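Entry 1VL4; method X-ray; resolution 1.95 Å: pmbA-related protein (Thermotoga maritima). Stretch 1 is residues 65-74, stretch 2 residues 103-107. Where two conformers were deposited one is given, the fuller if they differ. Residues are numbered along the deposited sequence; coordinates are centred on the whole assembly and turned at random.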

# COMPACT_ATOMS: atom_id res chain seq x y z
N ILE A 65 10.15 5.14 -20.63
CA ILE A 65 10.49 5.87 -21.84
C ILE A 65 9.68 7.19 -21.82
O ILE A 65 8.43 7.16 -21.82
CB ILE A 65 10.14 5.08 -23.06
CG1 ILE A 65 10.95 3.78 -23.12
CG2 ILE A 65 10.39 5.90 -24.36
CD1 ILE A 65 10.15 2.56 -23.29
N LYS A 66 10.37 8.33 -21.74
CA LYS A 66 9.68 9.61 -21.72
C LYS A 66 10.13 10.49 -22.90
O LYS A 66 11.35 10.72 -23.08
CB LYS A 66 9.95 10.30 -20.40
CG LYS A 66 9.21 11.62 -20.18
CD LYS A 66 9.50 12.14 -18.80
CE LYS A 66 8.53 11.63 -17.73
NZ LYS A 66 8.76 12.27 -16.40
N VAL A 67 9.17 10.97 -23.67
CA VAL A 67 9.45 11.83 -24.84
C VAL A 67 8.99 13.26 -24.54
O VAL A 67 7.88 13.45 -24.00
CB VAL A 67 8.76 11.31 -26.07
CG1 VAL A 67 8.89 12.28 -27.21
CG2 VAL A 67 9.32 9.93 -26.45
N LEU A 68 9.83 14.24 -24.92
CA LEU A 68 9.64 15.67 -24.58
C LEU A 68 9.51 16.43 -25.89
O LEU A 68 10.36 16.32 -26.75
CB LEU A 68 10.79 16.17 -23.77
CG LEU A 68 10.86 17.65 -23.40
CD1 LEU A 68 9.74 18.03 -22.44
CD2 LEU A 68 12.22 17.91 -22.76
N LYS A 69 8.38 17.11 -26.08
CA LYS A 69 8.16 17.95 -27.25
C LYS A 69 7.45 19.24 -26.82
O LYS A 69 6.36 19.18 -26.29
CB LYS A 69 7.32 17.25 -28.28
CG LYS A 69 7.34 17.90 -29.67
CD LYS A 69 6.40 17.16 -30.60
CE LYS A 69 6.36 17.70 -32.02
NZ LYS A 69 5.23 17.06 -32.76
N ASP A 70 8.11 20.38 -27.02
CA ASP A 70 7.55 21.71 -26.76
C ASP A 70 7.14 21.80 -25.32
O ASP A 70 6.06 22.31 -25.01
CB ASP A 70 6.34 22.03 -27.66
CG ASP A 70 6.70 22.13 -29.13
OD1 ASP A 70 7.80 22.64 -29.43
OD2 ASP A 70 5.87 21.72 -29.98
N GLY A 71 7.97 21.24 -24.45
CA GLY A 71 7.76 21.29 -23.03
C GLY A 71 6.70 20.34 -22.48
O GLY A 71 6.48 20.36 -21.29
N LYS A 72 6.07 19.55 -23.34
CA LYS A 72 5.11 18.54 -22.95
C LYS A 72 5.81 17.18 -22.98
O LYS A 72 6.67 16.96 -23.85
CB LYS A 72 3.96 18.53 -23.93
CG LYS A 72 2.93 19.60 -23.69
CD LYS A 72 1.83 19.47 -24.71
CE LYS A 72 1.29 20.85 -25.10
NZ LYS A 72 -0.01 20.71 -25.80
N THR A 73 5.48 16.32 -22.00
CA THR A 73 5.95 14.91 -21.96
C THR A 73 4.87 13.83 -22.25
O THR A 73 3.66 14.06 -22.14
CB THR A 73 6.63 14.59 -20.70
OG1 THR A 73 5.74 14.77 -19.59
CG2 THR A 73 7.82 15.46 -20.50
N GLY A 74 5.35 12.70 -22.74
CA GLY A 74 4.53 11.51 -23.03
C GLY A 74 5.37 10.37 -22.47
O GLY A 74 6.59 10.33 -22.69
N LYS A 103 6.96 24.34 -20.29
CA LYS A 103 6.80 23.77 -18.95
C LYS A 103 7.91 22.76 -18.60
O LYS A 103 8.85 23.13 -17.91
CB LYS A 103 5.40 23.13 -18.79
CG LYS A 103 4.26 23.91 -19.45
CD LYS A 103 2.94 23.12 -19.42
CE LYS A 103 1.81 23.94 -18.80
NZ LYS A 103 0.66 23.08 -18.43
N GLU A 104 7.81 21.50 -19.06
CA GLU A 104 8.77 20.46 -18.61
C GLU A 104 10.11 20.54 -19.32
O GLU A 104 10.22 21.00 -20.47
CB GLU A 104 8.24 19.02 -18.81
CG GLU A 104 6.88 18.65 -18.13
CD GLU A 104 7.02 18.22 -16.69
OE1 GLU A 104 8.07 17.64 -16.32
OE2 GLU A 104 6.08 18.49 -15.91
N TYR A 105 11.15 20.02 -18.66
CA TYR A 105 12.40 19.80 -19.36
C TYR A 105 13.26 18.68 -18.79
O TYR A 105 13.00 18.13 -17.71
CB TYR A 105 13.19 21.11 -19.50
CG TYR A 105 13.50 21.75 -18.21
CD1 TYR A 105 12.53 22.46 -17.53
CD2 TYR A 105 14.78 21.64 -17.66
CE1 TYR A 105 12.82 23.05 -16.31
CE2 TYR A 105 15.09 22.22 -16.46
CZ TYR A 105 14.11 22.93 -15.78
OH TYR A 105 14.45 23.51 -14.57
N PHE A 106 14.23 18.28 -19.61
CA PHE A 106 15.22 17.28 -19.23
C PHE A 106 16.53 17.98 -18.83
O PHE A 106 16.82 19.08 -19.30
CB PHE A 106 15.54 16.36 -20.40
CG PHE A 106 14.40 15.45 -20.84
CD1 PHE A 106 13.32 15.15 -19.99
CD2 PHE A 106 14.45 14.86 -22.11
CE1 PHE A 106 12.29 14.25 -20.44
CE2 PHE A 106 13.43 13.98 -22.56
CZ PHE A 106 12.34 13.69 -21.70
N PHE A 107 17.29 17.27 -18.03
CA PHE A 107 18.60 17.65 -17.59
C PHE A 107 19.67 17.21 -18.59
O PHE A 107 19.67 16.08 -19.09
CB PHE A 107 18.88 17.06 -16.20
CG PHE A 107 20.00 17.74 -15.47
CD1 PHE A 107 19.87 19.07 -15.10
CD2 PHE A 107 21.15 17.08 -15.13
CE1 PHE A 107 20.89 19.71 -14.38
CE2 PHE A 107 22.19 17.73 -14.44
CZ PHE A 107 22.04 19.04 -14.05

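A β-hairpin often gives a neighbouring segment two kinds of foothold, an apolar face along its strands and unpaired backbone polar groups at its turn. The contact between residues 65-74 and 103-107 of this Thermotoga maritima protein illustrates both. The hairpin is closed by a type I' turn from K69 to K72, with backbone hydrogen bonds in both directions between those two residues and again between V67 and G74. Against it lies a segment without regular secondary structure, anchored chiefly by F106 and E104.

F106 is buried and gives up the most surface. Its ring meets the strand through L68, whose CD2 sits 3.8 Å from the ring centroid of F106 and 13° off the normal, a CH-pi contact over the face; L68 CB also approaches F106 CZ at 3.6 Å. The ring edge is used differently: K66 O lies near the ring plane, 3.4 Å from F106 CZ. The aliphatic part of the K66 side chain adds to the packing, with CD 3.9 Å from F106 CE1. One aromatic ring thus meets a side chain over its face and a backbone carbonyl at its edge.

The polar interactions of E104 run through its backbone. E104 N donates a hydrogen bond to G71 O at 2.8 Å, with an angle of 151° at the hydrogen, and E104 O receives a CA-H...O contact from G71 CA at 3.6 Å. The two residues therefore engage each other at two points. Glycine suits position 71 twice over: a phi of 77° favours it, and an ideal CB on G71 would stand 2.9 Å from K103 N, a clash. Beyond the turn, the methylene base of E104 packs on the hairpin, its CB 4.0 Å from T73 CG2 and 4.1 Å from L68 CD1. L68 thus contacts both anchors, linking the polar and apolar parts of the contact.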